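Local coordinates for putative cell wall hydrolase phosphatase-associated protein (Clostridioides difficile, PDB 7CFL) that probably acts as a cysteine-type endopeptidase that cuts cell-wall peptidoglycan, an autolysin represented here by its NlpC/P60 catalytic domain, at residues G43-V48 against V97-G102; N103-H108 against I119-S124. One frame throughout, in Å; residues are numbered along the deposited sequence.

Interaction 1: G43-V48 against V97-G102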
ATOM      1  N   GLY A  43       0.661  -8.258   0.613  1.00 21.09           N
ATOM      2  CA  GLY A  43       1.057  -9.163  -0.479  1.00 23.21           C
ATOM      3  C   GLY A  43       1.064  -8.442  -1.814  1.00 17.04           C
ATOM      4  O   GLY A  43       1.936  -8.742  -2.659  1.00 19.58           O
ATOM      5  N   PHE A  44       0.144  -7.489  -1.979  1.00 20.64           N
ATOM      6  CA  PHE A  44       0.024  -6.630  -3.171  1.00 21.88           C
ATOM      7  C   PHE A  44       1.250  -5.746  -3.274  1.00 20.16           C
ATOM      8  O   PHE A  44       1.910  -5.684  -4.319  1.00 20.89           O
ATOM      9  CB  PHE A  44      -1.222  -5.758  -3.076  1.00 19.77           C
ATOM     10  CG  PHE A  44      -1.391  -4.800  -4.225  1.00 22.66           C
ATOM     11  CD1 PHE A  44      -1.667  -5.248  -5.509  1.00 22.31           C
ATOM     12  CD2 PHE A  44      -1.269  -3.436  -4.007  1.00 21.91           C
ATOM     13  CE1 PHE A  44      -1.821  -4.346  -6.554  1.00 21.25           C
ATOM     14  CE2 PHE A  44      -1.422  -2.542  -5.054  1.00 25.09           C
ATOM     15  CZ  PHE A  44      -1.712  -2.994  -6.321  1.00 23.27           C
ATOM     16  N   THR A  45       1.546  -5.011  -2.210  1.00 20.55           N
ATOM     17  CA  THR A  45       2.737  -4.125  -2.266  1.00 18.42           C
ATOM     18  C   THR A  45       4.015  -4.946  -2.480  1.00 18.21           C
ATOM     19  O   THR A  45       4.810  -4.563  -3.348  1.00 18.89           O
ATOM     20  CB  THR A  45       2.818  -3.200  -1.057  1.00 21.41           C
ATOM     21  OG1 THR A  45       2.876  -3.944   0.159  1.00 18.73           O
ATOM     22  CG2 THR A  45       1.646  -2.258  -1.020  1.00 20.76           C
ATOM     23  N   GLN A  46       4.209  -6.060  -1.755  1.00 20.57           N
ATOM     24  CA  GLN A  46       5.389  -6.924  -1.996  1.00 18.86           C
ATOM     25  C   GLN A  46       5.457  -7.316  -3.478  1.00 19.08           C
ATOM     26  O   GLN A  46       6.551  -7.266  -4.055  1.00 18.74           O
ATOM     27  CB  GLN A  46       5.412  -8.142  -1.074  1.00 22.07           C
ATOM     28  CG  GLN A  46       6.785  -8.784  -0.989  1.00 22.59           C
ATOM     29  CD  GLN A  46       6.744 -10.077  -0.225  1.00 22.69           C
ATOM     30  OE1 GLN A  46       5.989 -10.994  -0.594  1.00 25.66           O
ATOM     31  NE2 GLN A  46       7.599 -10.204   0.764  1.00 25.19           N
ATOM     32  N   TYR A  47       4.380  -7.893  -4.026  1.00 20.96           N
ATOM     33  CA  TYR A  47       4.371  -8.427  -5.403  1.00 24.38           C
ATOM     34  C   TYR A  47       4.670  -7.319  -6.427  1.00 18.07           C
ATOM     35  O   TYR A  47       5.522  -7.488  -7.355  1.00 19.17           O
ATOM     36  CB  TYR A  47       3.013  -9.061  -5.668  1.00 23.92           C
ATOM     37  CG  TYR A  47       2.876  -9.638  -7.056  1.00 20.05           C
ATOM     38  CD1 TYR A  47       3.379 -10.897  -7.379  1.00 28.63           C
ATOM     39  CD2 TYR A  47       2.195  -8.943  -8.040  1.00 21.88           C
ATOM     40  CE1 TYR A  47       3.225 -11.420  -8.653  1.00 31.20           C
ATOM     41  CE2 TYR A  47       2.030  -9.447  -9.311  1.00 24.48           C
ATOM     42  CZ  TYR A  47       2.531 -10.701  -9.616  1.00 32.35           C
ATOM     43  OH  TYR A  47       2.337 -11.192 -10.869  1.00 35.60           O
ATOM     44  N   VAL A  48       4.030  -6.156  -6.240  1.00 18.52           N
ATOM     45  CA  VAL A  48       4.206  -5.021  -7.185  1.00 22.10           C
ATOM     46  C   VAL A  48       5.687  -4.612  -7.146  1.00 21.37           C
ATOM     47  O   VAL A  48       6.268  -4.441  -8.220  1.00 18.40           O
ATOM     48  CB  VAL A  48       3.272  -3.841  -6.837  1.00 21.09           C
ATOM     49  CG1 VAL A  48       3.753  -2.524  -7.457  1.00 19.94           C
ATOM     50  CG2 VAL A  48       1.829  -4.139  -7.209  1.00 22.92           C
ATOM     51  N   VAL A  97      -1.610  -1.148   4.162  1.00 22.33           N
ATOM     52  CA  VAL A  97      -0.565  -0.471   3.346  1.00 19.58           C
ATOM     53  C   VAL A  97      -1.127  -0.299   1.941  1.00 19.48           C
ATOM     54  O   VAL A  97      -1.803  -1.231   1.423  1.00 19.36           O
ATOM     55  CB  VAL A  97       0.758  -1.269   3.321  1.00 19.42           C
ATOM     56  CG1 VAL A  97       0.604  -2.698   2.783  1.00 17.63           C
ATOM     57  CG2 VAL A  97       1.839  -0.586   2.526  1.00 22.55           C
ATOM     58  N   GLY A  98      -0.757   0.794   1.310  1.00 22.78           N
ATOM     59  CA  GLY A  98      -1.034   1.131  -0.088  1.00 21.82           C
ATOM     60  C   GLY A  98       0.184   1.764  -0.713  1.00 19.86           C
ATOM     61  O   GLY A  98       1.150   2.083   0.030  1.00 23.02           O
ATOM     62  N   ILE A  99       0.160   1.919  -2.026  1.00 20.32           N
ATOM     63  CA  ILE A  99       1.241   2.566  -2.814  1.00 19.81           C
ATOM     64  C   ILE A  99       0.724   3.939  -3.192  1.00 18.96           C
ATOM     65  O   ILE A  99      -0.306   4.048  -3.840  1.00 20.03           O
ATOM     66  CB  ILE A  99       1.647   1.756  -4.064  1.00 22.17           C
ATOM     67  CG1 ILE A  99       2.090   0.341  -3.691  1.00 24.38           C
ATOM     68  CG2 ILE A  99       2.693   2.491  -4.881  1.00 22.05           C
ATOM     69  CD1 ILE A  99       2.280  -0.590  -4.871  1.00 22.44           C
ATOM     70  N   TYR A 100       1.398   4.969  -2.710  1.00 21.10           N
ATOM     71  CA  TYR A 100       1.007   6.346  -3.078  1.00 20.58           C
ATOM     72  C   TYR A 100       1.203   6.602  -4.585  1.00 18.15           C
ATOM     73  O   TYR A 100       2.285   6.268  -5.169  1.00 21.62           O
ATOM     74  CB  TYR A 100       1.779   7.306  -2.187  1.00 21.14           C
ATOM     75  CG  TYR A 100       1.268   8.718  -2.297  1.00 21.42           C
ATOM     76  CD1 TYR A 100       0.077   9.072  -1.684  1.00 20.95           C
ATOM     77  CD2 TYR A 100       1.922   9.679  -3.070  1.00 20.33           C
ATOM     78  CE1 TYR A 100      -0.405  10.383  -1.726  1.00 21.83           C
ATOM     79  CE2 TYR A 100       1.423  10.977  -3.155  1.00 23.88           C
ATOM     80  CZ  TYR A 100       0.244  11.317  -2.516  1.00 22.58           C
ATOM     81  OH  TYR A 100      -0.276  12.584  -2.617  1.00 26.08           O
ATOM     82  N   ILE A 101       0.207   7.262  -5.196  1.00 19.61           N
ATOM     83  CA  ILE A 101       0.253   7.618  -6.642  1.00 22.03           C
ATOM     84  C   ILE A 101       0.339   9.135  -6.773  1.00 25.53           C
ATOM     85  O   ILE A 101       1.298   9.636  -7.433  1.00 36.25           O
ATOM     86  CB  ILE A 101      -0.835   6.876  -7.467  1.00 31.19           C
ATOM     87  CG1 ILE A 101      -2.294   7.149  -7.097  1.00 38.86           C
ATOM     88  CG2 ILE A 101      -0.562   5.388  -7.346  1.00 33.34           C
ATOM     89  CD1 ILE A 101      -3.269   6.143  -7.712  1.00 47.58           C
ATOM     90  N   GLY A 102      -0.514   9.858  -6.084  1.00 24.35           N
ATOM     91  CA  GLY A 102      -0.405  11.330  -6.071  1.00 25.47           C
ATOM     92  C   GLY A 102      -1.769  11.930  -5.917  1.00 26.00           C
ATOM     93  O   GLY A 102      -2.757  11.188  -6.111  1.00 26.90           O
TER
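I99 holds CG1 anti to its own carbonyl carbon (chi1 -57°), and an extended chi2 of 170° carries CD1 onward to meet V48 of the helix. T45 has OG1 between its backbone N and carbonyl carbon (chi1 59°), which leaves CG2 to face the strand. This is the helix-on-sheet core of the papain-like NlpC/P60 fold: helix 41-53, the counterpart of the helix that in this family bears the nucleophilic cysteine near its start, lies over the antiparallel sheet, here over strand 96-102. The local axes are 8.3 Å apart, and no hydrogen bond crosses between the segments, so the contact is one of side-chain fit. V48 CG1 and I99 CD1 meet tip to tip at 3.5 Å. The I99 side chain also slides past T45 in the opposite direction, T45 CG2 lying 3.8 Å from I99 CG1. F44 crosses I99 at about a right angle, CE2 4.2 Å from I99 CD1; its ring is held on one face by V48 CG2 of the same helix, 3.7 Å above the plane and toward the rim. Helix 13-22 adds V17, which touches both V48 and I99. The buried T45 hydroxyl has two acceptors for its one proton, Q64 OE1, the stronger, and S42 O, and beside them T45 OG1 still rests 3.7 Å from the methyl V97 CG1.

Interaction 2: N103-H108 against I119-S124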
ATOM      1  N   ASN A 103      -1.845  13.211  -5.552  1.00 25.54           N
ATOM      2  CA  ASN A 103      -3.161  13.871  -5.362  1.00 27.70           C
ATOM      3  C   ASN A 103      -3.930  13.185  -4.220  1.00 27.30           C
ATOM      4  O   ASN A 103      -5.180  13.223  -4.270  1.00 27.02           O
ATOM      5  CB  ASN A 103      -3.949  13.859  -6.675  1.00 34.52           C
ATOM      6  CG  ASN A 103      -3.263  14.702  -7.730  1.00 36.26           C
ATOM      7  OD1 ASN A 103      -2.733  14.187  -8.715  1.00 42.47           O
ATOM      8  ND2 ASN A 103      -3.226  16.001  -7.493  1.00 37.89           N
ATOM      9  N   GLY A 104      -3.224  12.587  -3.239  1.00 26.50           N
ATOM     10  CA  GLY A 104      -3.819  11.846  -2.105  1.00 25.01           C
ATOM     11  C   GLY A 104      -4.182  10.408  -2.437  1.00 22.10           C
ATOM     12  O   GLY A 104      -4.476   9.681  -1.492  1.00 26.06           O
ATOM     13  N   ASP A 105      -4.151  10.040  -3.714  1.00 22.24           N
ATOM     14  CA  ASP A 105      -4.608   8.706  -4.184  1.00 23.83           C
ATOM     15  C   ASP A 105      -3.565   7.647  -3.812  1.00 23.05           C
ATOM     16  O   ASP A 105      -2.354   7.900  -3.940  1.00 22.26           O
ATOM     17  CB  ASP A 105      -4.889   8.741  -5.684  1.00 25.56           C
ATOM     18  CG  ASP A 105      -6.228   9.355  -6.057  1.00 23.82           C
ATOM     19  OD1 ASP A 105      -7.099   9.468  -5.179  1.00 34.12           O
ATOM     20  OD2 ASP A 105      -6.380   9.745  -7.211  1.00 37.35           O
ATOM     21  N   MET A 106      -4.018   6.464  -3.385  1.00 23.83           N
ATOM     22  CA  MET A 106      -3.137   5.286  -3.306  1.00 19.67           C
ATOM     23  C   MET A 106      -3.830   4.124  -4.017  1.00 18.70           C
ATOM     24  O   MET A 106      -5.078   4.090  -4.050  1.00 21.63           O
ATOM     25  CB  MET A 106      -2.853   4.855  -1.866  1.00 20.80           C
ATOM     26  CG  MET A 106      -4.121   4.547  -1.049  1.00 20.85           C
ATOM     27  SD  MET A 106      -3.702   3.933   0.566  0.75 20.89           S
ATOM     28  CE  MET A 106      -5.312   3.756   1.308  1.00 23.87           C
ATOM     29  N   ILE A 107      -3.018   3.241  -4.545  1.00 19.22           N
ATOM     30  CA  ILE A 107      -3.535   1.935  -5.037  1.00 20.36           C
ATOM     31  C   ILE A 107      -3.279   0.891  -3.946  1.00 22.50           C
ATOM     32  O   ILE A 107      -2.195   0.859  -3.383  1.00 21.57           O
ATOM     33  CB  ILE A 107      -2.959   1.566  -6.407  1.00 21.28           C
ATOM     34  CG1 ILE A 107      -3.614   0.280  -6.984  1.00 22.04           C
ATOM     35  CG2 ILE A 107      -1.453   1.406  -6.342  1.00 21.19           C
ATOM     36  CD1 ILE A 107      -3.438   0.178  -8.475  1.00 24.69           C
ATOM     37  N   HIS A 108      -4.230  -0.037  -3.741  1.00 20.00           N
ATOM     38  CA  HIS A 108      -4.114  -1.010  -2.630  1.00 20.76           C
ATOM     39  C   HIS A 108      -5.075  -2.163  -2.858  1.00 20.20           C
ATOM     40  O   HIS A 108      -6.052  -2.005  -3.603  1.00 22.37           O
ATOM     41  CB  HIS A 108      -4.327  -0.368  -1.246  1.00 24.45           C
ATOM     42  CG  HIS A 108      -5.657   0.265  -1.033  1.00 19.58           C
ATOM     43  ND1 HIS A 108      -6.365   0.125   0.151  1.00 24.21           N
ATOM     44  CD2 HIS A 108      -6.448   0.984  -1.852  1.00 21.53           C
ATOM     45  CE1 HIS A 108      -7.502   0.777   0.060  1.00 28.18           C
ATOM     46  NE2 HIS A 108      -7.578   1.311  -1.153  1.00 26.74           N
ATOM     47  N   ILE A 119      -8.454   1.987  -6.009  1.00 24.13           N
ATOM     48  CA  ILE A 119      -7.811   3.296  -5.700  1.00 21.05           C
ATOM     49  C   ILE A 119      -8.680   4.027  -4.674  1.00 25.47           C
ATOM     50  O   ILE A 119      -9.919   4.121  -4.881  1.00 28.45           O
ATOM     51  CB  ILE A 119      -7.593   4.080  -7.002  1.00 23.41           C
ATOM     52  CG1 ILE A 119      -6.461   3.462  -7.830  1.00 26.90           C
ATOM     53  CG2 ILE A 119      -7.324   5.552  -6.702  1.00 24.29           C
ATOM     54  CD1 ILE A 119      -6.429   3.924  -9.262  1.00 35.14           C
ATOM     55  N   SER A 120      -8.046   4.555  -3.626  1.00 23.42           N
ATOM     56  CA  SER A 120      -8.698   5.299  -2.523  1.00 24.23           C
ATOM     57  C   SER A 120      -7.804   6.497  -2.201  1.00 21.62           C
ATOM     58  O   SER A 120      -6.624   6.478  -2.625  1.00 22.85           O
ATOM     59  CB  SER A 120      -8.903   4.468  -1.293  1.00 26.01           C
ATOM     60  OG  SER A 120      -9.518   3.232  -1.593  1.00 27.39           O
ATOM     61  N   ASN A 121      -8.376   7.490  -1.528  1.00 26.63           N
ATOM     62  CA  ASN A 121      -7.699   8.763  -1.188  1.00 24.58           C
ATOM     63  C   ASN A 121      -7.328   8.758   0.308  1.00 24.48           C
ATOM     64  O   ASN A 121      -8.198   8.634   1.169  1.00 25.26           O
ATOM     65  CB  ASN A 121      -8.560   9.950  -1.615  1.00 24.36           C
ATOM     66  CG  ASN A 121      -7.715  11.192  -1.733  1.00 26.65           C
ATOM     67  OD1 ASN A 121      -7.342  11.757  -0.715  1.00 31.76           O
ATOM     68  ND2 ASN A 121      -7.340  11.543  -2.957  1.00 24.66           N
ATOM     69  N   ILE A 122      -6.054   8.939   0.623  1.00 26.80           N
ATOM     70  CA  ILE A 122      -5.565   8.938   2.035  1.00 25.04           C
ATOM     71  C   ILE A 122      -6.155  10.145   2.802  1.00 27.56           C
ATOM     72  O   ILE A 122      -6.087  10.107   4.039  1.00 31.39           O
ATOM     73  CB  ILE A 122      -4.023   8.875   2.065  1.00 25.53           C
ATOM     74  CG1 ILE A 122      -3.371  10.223   1.743  1.00 25.99           C
ATOM     75  CG2 ILE A 122      -3.508   7.748   1.161  1.00 26.21           C
ATOM     76  CD1 ILE A 122      -1.875  10.198   1.783  1.00 28.58           C
ATOM     77  N   ASN A 123      -6.740  11.145   2.121  1.00 28.81           N
ATOM     78  CA  ASN A 123      -7.304  12.367   2.753  1.00 33.17           C
ATOM     79  C   ASN A 123      -8.795  12.182   3.038  1.00 32.95           C
ATOM     80  O   ASN A 123      -9.374  13.052   3.732  1.00 32.50           O
ATOM     81  CB  ASN A 123      -7.064  13.630   1.922  1.00 33.58           C
ATOM     82  CG  ASN A 123      -5.594  13.890   1.686  1.00 33.89           C
ATOM     83  OD1 ASN A 123      -4.813  13.916   2.637  1.00 37.27           O
ATOM     84  ND2 ASN A 123      -5.218  14.112   0.431  1.00 42.03           N
ATOM     85  N   SER A 124      -9.401  11.099   2.550  1.00 30.25           N
ATOM     86  CA  SER A 124     -10.816  10.757   2.834  1.00 32.61           C
ATOM     87  C   SER A 124     -10.964  10.590   4.350  1.00 35.14           C
ATOM     88  O   SER A 124      -9.971  10.208   5.006  1.00 39.24           O
ATOM     89  CB  SER A 124     -11.241   9.520   2.102  1.00 32.09           C
ATOM     90  OG  SER A 124     -10.684   8.394   2.744  1.00 36.64           O
TER
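M106 and S120 form the hydrogen-bonded pair of this contact, gripping each other by two backbone bonds: M106 N to S120 O at 2.7 Å and S120 N to M106 O at 3.0 Å. I122 N then reaches back to G104 O, also at 2.7 Å, carrying the ladder past the end of the strand. The N121 amide reaches across to the loop before strand 105-110. Its ND2 gives one hydrogen bond to N103 O, on a lone pair in the carbonyl plane, and another to D105 OD1, which it meets from above the carboxylate, the carboxylate and amide planes lying 77° apart. G104, at positive phi and without a side chain, accommodates the ends of N121 and N123 close by. Strands 105-110 and 118-121 make a beta hairpin at one margin of the NlpC/P60 sheet, and I107 packs on I119 across a non-hydrogen-bonded pair, CB to I119 CG1 4.2 Å, on the face shared with D105. On the other face, S120 OG hydrogen-bonds to H108 NE2 at 2.8 Å, in the plane of the ring at its edge. M106, extended beyond CG, lays CE over the centre of one face of that ring, 3.9 Å above the plane. H108 ND1 is hydrogen-bonded to H96 NE2, consistent with the family's Cys-His-His active site. Farther out, N121 OD1 accepts from N123 N in an Asx turn, while S124, N-cap of helix 125-128, bonds to N121 O through both N and OG.

The two contacts meet at the seam between strands 96-102 and 105-110, neighbours in the sheet and consecutive in the chain, where I99 O and I107 N are probably hydrogen-bonded and a classic bulge sets I101 and G102 against D105. Interaction 1 lies about 3 Å from the centre of the chain, fully buried, and joins a helix to the sheet by methyl and ring contacts, with the T45 methyl among them. Interaction 2, about 10 Å from that centre and partly exposed, ties an outermost strand to its neighbour by backbone and amide hydrogen bonds. I107 bridges the two: its side chain touches F44 of the helix and I99 of the neighbouring strand, and it pairs with I119 on that same face of the sheet.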